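Local coordinates for phiAB6 tailspike (Unidentified phage, PDB 5JS4), which probably fragments the exopolysaccharide of Acinetobacter baumannii, acting as the trimeric beta-helical tailspike with which the phage attacks its host's surface sugar, at residues T455-F461 against S485-F491; A381-F387 against V409-F415. One frame throughout, in Å; residues are numbered along the deposited sequence.

Contact 1: T455-F461 against S485-F491; sequences TVAHCGF and SCYGNSF
Backbone bonds in parallel register join 455-461 to 485-491 on both sides of a corner: Val456 N to Ser485 O and His458 N to Tyr487 O before it, Ser490 N to Cys459 O and Phe461 N to Ser490 O (2.7 Å) after it. At the turn the amide of Asn489 takes over. Its OD1 receives Cys459 N (2.8 Å) on a lone pair, while ND2 donates to Val456 O (3.1 Å) from above the carbonyl plane. That oxygen also accepts the backbone Tyr487 N, so two donors grip it. Asparagine suits the bend because one flat group both accepts and donates.

Aromatic contacts occupy both faces. Tyr487, with CG between backbone N and carbonyl carbon (chi1 63°), lays its ring over Ala457, whose CB sits 3.9 Å from the Tyr487 centroid in a CH-pi contact. The edge of the same ring turns toward the face of His458 in an offset edge-to-face arrangement, planes at 87°. Inside, Phe461 CD2 lies 3.6 Å from Phe491 CE1, the rings barely overlapping. Gly488, at positive phi, leaves room for the His458 ring.

The result is a beta-helix corner pinned by a buried amide, with Tyr487 carried outward to a pocket where malonic acid is bound.

Contact 2: A381-F387 against V409-F415; sequences ALVGFNF and VSTTGTF
Thr414 OG1 is held by Asn386 ND2 at 2.8 Å, the donor's amide lying nearly in plane with it, and is bridged to Phe387 O by a water, which donates to that carbonyl. Asn386 CG stands anti to its own carbonyl carbon (chi1 -57°), which brings the amide across toward the threonine; a second water joins ND2 to Thr412 O. With two hydrogens on its ND2, an asparagine can serve both partners at once.

Serine and threonine hydroxyls take up backbone N-H groups around the corner. Ser410 OG accepts Leu382 N (3.0 Å), and Thr412 OG1 accepts Gly384 N (3.1 Å) while sharing a hydrogen bond with Thr411 OG1. Thr411 N reaches Leu382 O from well above the carbonyl plane, and a water bridges that oxygen to Val409 O. Beyond the corner, Thr414 N to Phe385 O (2.8 Å) and Phe387 N to Thr414 O carry the parallel pairing on.

The other face is apolar. Leu382 spreads its two methyls between rings: Leu382 CD1 meets the edge of Phe415, 3.6 Å from Phe415 CZ, and CD2 lies over one face of Phe385. Phe415 also packs obliquely against Phe385 and Phe387, planes at 35° in both pairs. A side chain at Gly413 would collide with Leu382 CD1.

The contact thus joins two successive coils with unlike chemistry on the two faces: an aromatic cluster inside, and Asn386, Thr412 and Thr414 toward the second subunit.

How the contacts relate
Both contacts join successive coils of one right-handed parallel beta-helix at a corner, and both are buried. Strand 410-411 of contact 2 shares a parallel sheet with strands 455-457 and 486-487 of contact 1; past the corner, 381-393, 413-421, 460-469 and 489-491 belong to a second run of parallel pairing. Centres lie about 14 Å apart without touching, but Phe439 connects them inside, its ring meeting Phe461 and Phe415. Contact 1 settles its corner with a buried asparagine amide, contact 2 with hydroxyls and waters. Toward the second subunit, His458 of contact 1 stacks on Tyr494 and its O accepts Lys463 NZ, both of that subunit, whereas contact 2 packs through Val383, Asn386, Thr412 and Thr414.

Contact 1: T455-F461 against S485-F491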
# COMPACT_ATOMS: atom_id res chain seq x y z
N THR A 455 3.26 -12.96 18.48
CA THR A 455 2.72 -13.41 17.20
C THR A 455 2.32 -12.19 16.39
O THR A 455 1.71 -11.26 16.91
CB THR A 455 1.46 -14.27 17.41
OG1 THR A 455 1.79 -15.44 18.16
CG2 THR A 455 0.82 -14.69 16.08
N VAL A 456 2.68 -12.21 15.11
CA VAL A 456 2.27 -11.19 14.15
C VAL A 456 1.69 -11.92 12.95
O VAL A 456 2.42 -12.55 12.18
CB VAL A 456 3.46 -10.30 13.74
CG1 VAL A 456 3.05 -9.31 12.66
CG2 VAL A 456 3.99 -9.55 14.95
N ALA A 457 0.37 -11.84 12.82
CA ALA A 457 -0.37 -12.61 11.82
C ALA A 457 -1.21 -11.69 10.95
O ALA A 457 -1.96 -10.86 11.46
CB ALA A 457 -1.27 -13.62 12.51
N HIS A 458 -1.07 -11.83 9.64
CA HIS A 458 -1.91 -11.09 8.68
C HIS A 458 -1.92 -9.58 8.94
O HIS A 458 -2.97 -8.94 8.87
CB HIS A 458 -3.32 -11.66 8.68
CG HIS A 458 -3.38 -13.11 8.35
ND1 HIS A 458 -3.10 -13.61 7.10
CD2 HIS A 458 -3.68 -14.18 9.12
CE1 HIS A 458 -3.22 -14.92 7.11
NE2 HIS A 458 -3.57 -15.30 8.33
N CYS A 459 -0.75 -9.03 9.23
CA CYS A 459 -0.60 -7.60 9.45
C CYS A 459 0.01 -6.96 8.21
O CYS A 459 0.66 -7.63 7.41
CB CYS A 459 0.30 -7.33 10.66
SG CYS A 459 -0.47 -7.75 12.24
N GLY A 460 -0.23 -5.66 8.07
CA GLY A 460 0.36 -4.86 7.01
C GLY A 460 1.44 -3.97 7.57
O GLY A 460 1.26 -3.33 8.61
N PHE A 461 2.57 -3.93 6.88
CA PHE A 461 3.68 -3.07 7.22
C PHE A 461 4.07 -2.26 5.99
O PHE A 461 4.39 -2.82 4.95
CB PHE A 461 4.87 -3.88 7.73
CG PHE A 461 4.58 -4.61 9.00
CD1 PHE A 461 4.77 -3.99 10.22
CD2 PHE A 461 4.11 -5.92 8.97
CE1 PHE A 461 4.50 -4.66 11.40
CE2 PHE A 461 3.83 -6.59 10.15
CZ PHE A 461 4.03 -5.96 11.36
N SER A 485 5.45 -17.94 14.34
CA SER A 485 4.36 -17.07 14.77
C SER A 485 4.34 -15.74 14.04
O SER A 485 3.57 -14.85 14.38
CB SER A 485 4.44 -16.83 16.28
OG SER A 485 4.34 -18.05 16.99
N CYS A 486 5.20 -15.61 13.03
CA CYS A 486 5.13 -14.48 12.10
C CYS A 486 4.73 -15.03 10.75
O CYS A 486 5.53 -15.70 10.08
CB CYS A 486 6.47 -13.76 12.02
SG CYS A 486 6.43 -12.30 10.95
N TYR A 487 3.49 -14.77 10.35
CA TYR A 487 2.94 -15.36 9.13
C TYR A 487 1.80 -14.54 8.56
O TYR A 487 1.14 -13.78 9.28
CB TYR A 487 2.46 -16.80 9.41
CG TYR A 487 1.32 -16.89 10.40
CD1 TYR A 487 0.00 -16.83 9.98
CD2 TYR A 487 1.57 -17.04 11.77
CE1 TYR A 487 -1.05 -16.92 10.88
CE2 TYR A 487 0.53 -17.13 12.68
CZ TYR A 487 -0.78 -17.07 12.23
OH TYR A 487 -1.82 -17.15 13.13
N GLY A 488 1.57 -14.70 7.27
CA GLY A 488 0.42 -14.08 6.60
C GLY A 488 0.54 -12.59 6.37
O GLY A 488 -0.44 -11.94 6.01
N ASN A 489 1.75 -12.04 6.53
CA ASN A 489 1.93 -10.60 6.55
C ASN A 489 2.21 -9.98 5.19
O ASN A 489 2.56 -10.67 4.23
CB ASN A 489 3.06 -10.25 7.51
CG ASN A 489 2.76 -10.68 8.93
OD1 ASN A 489 1.79 -10.22 9.53
ND2 ASN A 489 3.57 -11.59 9.47
N SER A 490 2.03 -8.66 5.13
CA SER A 490 2.35 -7.87 3.96
C SER A 490 3.44 -6.88 4.36
O SER A 490 3.18 -5.94 5.11
CB SER A 490 1.12 -7.11 3.48
OG SER A 490 0.05 -7.98 3.15
N PHE A 491 4.65 -7.11 3.87
CA PHE A 491 5.78 -6.21 4.08
C PHE A 491 5.95 -5.41 2.80
O PHE A 491 6.84 -5.68 1.99
CB PHE A 491 7.04 -7.00 4.42
CG PHE A 491 6.87 -7.98 5.55
CD1 PHE A 491 6.61 -7.53 6.84
CD2 PHE A 491 6.96 -9.35 5.33
CE1 PHE A 491 6.45 -8.43 7.89
CE2 PHE A 491 6.82 -10.25 6.37
CZ PHE A 491 6.55 -9.79 7.65

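Contact 2: A381-F387 against V409-F415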
# COMPACT_ATOMS: atom_id res chain seq x y z
N ALA A 381 -7.27 -5.91 24.70
CA ALA A 381 -6.66 -6.12 23.39
C ALA A 381 -7.20 -5.13 22.36
O ALA A 381 -8.32 -4.64 22.48
CB ALA A 381 -6.90 -7.55 22.92
N LEU A 382 -6.39 -4.85 21.34
CA LEU A 382 -6.82 -3.96 20.27
C LEU A 382 -8.00 -4.54 19.51
O LEU A 382 -8.07 -5.74 19.25
CB LEU A 382 -5.70 -3.73 19.25
CG LEU A 382 -4.32 -3.26 19.72
CD1 LEU A 382 -3.42 -3.07 18.51
CD2 LEU A 382 -4.44 -1.97 20.51
N VAL A 383 -8.93 -3.66 19.15
CA VAL A 383 -9.93 -3.95 18.12
C VAL A 383 -10.60 -2.62 17.76
O VAL A 383 -11.14 -1.93 18.63
CB VAL A 383 -10.94 -5.05 18.53
CG1 VAL A 383 -11.30 -4.96 20.01
CG2 VAL A 383 -12.18 -5.03 17.64
N GLY A 384 -10.52 -2.23 16.49
CA GLY A 384 -11.00 -0.92 16.06
C GLY A 384 -10.24 0.20 16.76
O GLY A 384 -10.84 1.16 17.25
N PHE A 385 -8.92 0.06 16.80
CA PHE A 385 -8.02 0.95 17.54
C PHE A 385 -7.17 1.72 16.55
O PHE A 385 -6.33 1.14 15.86
CB PHE A 385 -7.14 0.10 18.47
CG PHE A 385 -6.29 0.90 19.42
CD1 PHE A 385 -5.05 1.38 19.04
CD2 PHE A 385 -6.72 1.12 20.73
CE1 PHE A 385 -4.25 2.09 19.93
CE2 PHE A 385 -5.93 1.84 21.62
CZ PHE A 385 -4.70 2.32 21.22
N ASN A 386 -7.38 3.03 16.46
CA ASN A 386 -6.72 3.85 15.45
C ASN A 386 -5.80 4.88 16.10
O ASN A 386 -6.23 5.65 16.95
CB ASN A 386 -7.77 4.52 14.58
CG ASN A 386 -8.69 3.52 13.91
OD1 ASN A 386 -9.91 3.57 14.06
ND2 ASN A 386 -8.10 2.58 13.18
N PHE A 387 -4.55 4.87 15.66
CA PHE A 387 -3.47 5.63 16.28
C PHE A 387 -2.67 6.30 15.17
O PHE A 387 -2.13 5.62 14.31
CB PHE A 387 -2.58 4.67 17.07
CG PHE A 387 -1.61 5.33 18.01
CD1 PHE A 387 -0.45 5.93 17.53
CD2 PHE A 387 -1.85 5.34 19.37
CE1 PHE A 387 0.44 6.53 18.40
CE2 PHE A 387 -0.96 5.94 20.24
CZ PHE A 387 0.19 6.54 19.76
N VAL A 409 -6.32 -11.60 22.09
CA VAL A 409 -5.75 -11.43 20.74
C VAL A 409 -6.15 -10.07 20.18
O VAL A 409 -7.33 -9.79 19.98
CB VAL A 409 -6.11 -12.56 19.75
CG1 VAL A 409 -5.40 -12.35 18.42
CG2 VAL A 409 -5.73 -13.92 20.33
N SER A 410 -5.15 -9.23 19.94
CA SER A 410 -5.35 -7.91 19.36
C SER A 410 -5.62 -8.02 17.86
O SER A 410 -4.98 -8.81 17.16
CB SER A 410 -4.11 -7.04 19.59
OG SER A 410 -4.01 -6.65 20.95
N THR A 411 -6.58 -7.23 17.39
CA THR A 411 -6.88 -7.15 15.96
C THR A 411 -7.13 -5.72 15.52
O THR A 411 -7.30 -4.82 16.35
CB THR A 411 -8.14 -7.95 15.58
OG1 THR A 411 -9.31 -7.23 15.99
CG2 THR A 411 -8.14 -9.34 16.20
N THR A 412 -7.14 -5.54 14.21
CA THR A 412 -7.68 -4.34 13.56
C THR A 412 -7.27 -3.03 14.24
O THR A 412 -8.11 -2.16 14.51
CB THR A 412 -9.21 -4.45 13.39
OG1 THR A 412 -9.85 -4.66 14.67
CG2 THR A 412 -9.56 -5.60 12.46
N GLY A 413 -5.97 -2.92 14.50
CA GLY A 413 -5.37 -1.69 15.01
C GLY A 413 -4.54 -1.04 13.92
O GLY A 413 -3.85 -1.74 13.18
N THR A 414 -4.61 0.28 13.82
CA THR A 414 -3.81 1.01 12.83
C THR A 414 -2.85 1.95 13.54
O THR A 414 -3.20 2.61 14.52
CB THR A 414 -4.69 1.79 11.84
OG1 THR A 414 -5.42 2.82 12.52
CG2 THR A 414 -5.67 0.85 11.13
N PHE A 415 -1.62 1.99 13.03
CA PHE A 415 -0.53 2.75 13.63
C PHE A 415 0.21 3.47 12.51
O PHE A 415 1.01 2.86 11.80
CB PHE A 415 0.39 1.81 14.40
CG PHE A 415 -0.29 1.15 15.56
CD1 PHE A 415 -0.40 1.80 16.78
CD2 PHE A 415 -0.87 -0.10 15.42
CE1 PHE A 415 -1.04 1.21 17.85
CE2 PHE A 415 -1.53 -0.70 16.48
CZ PHE A 415 -1.61 -0.04 17.70
O HOH W 1 -9.40 -7.97 20.16
O HOH W 2 -8.95 -0.04 12.77
O HOH W 3 -4.17 5.17 12.25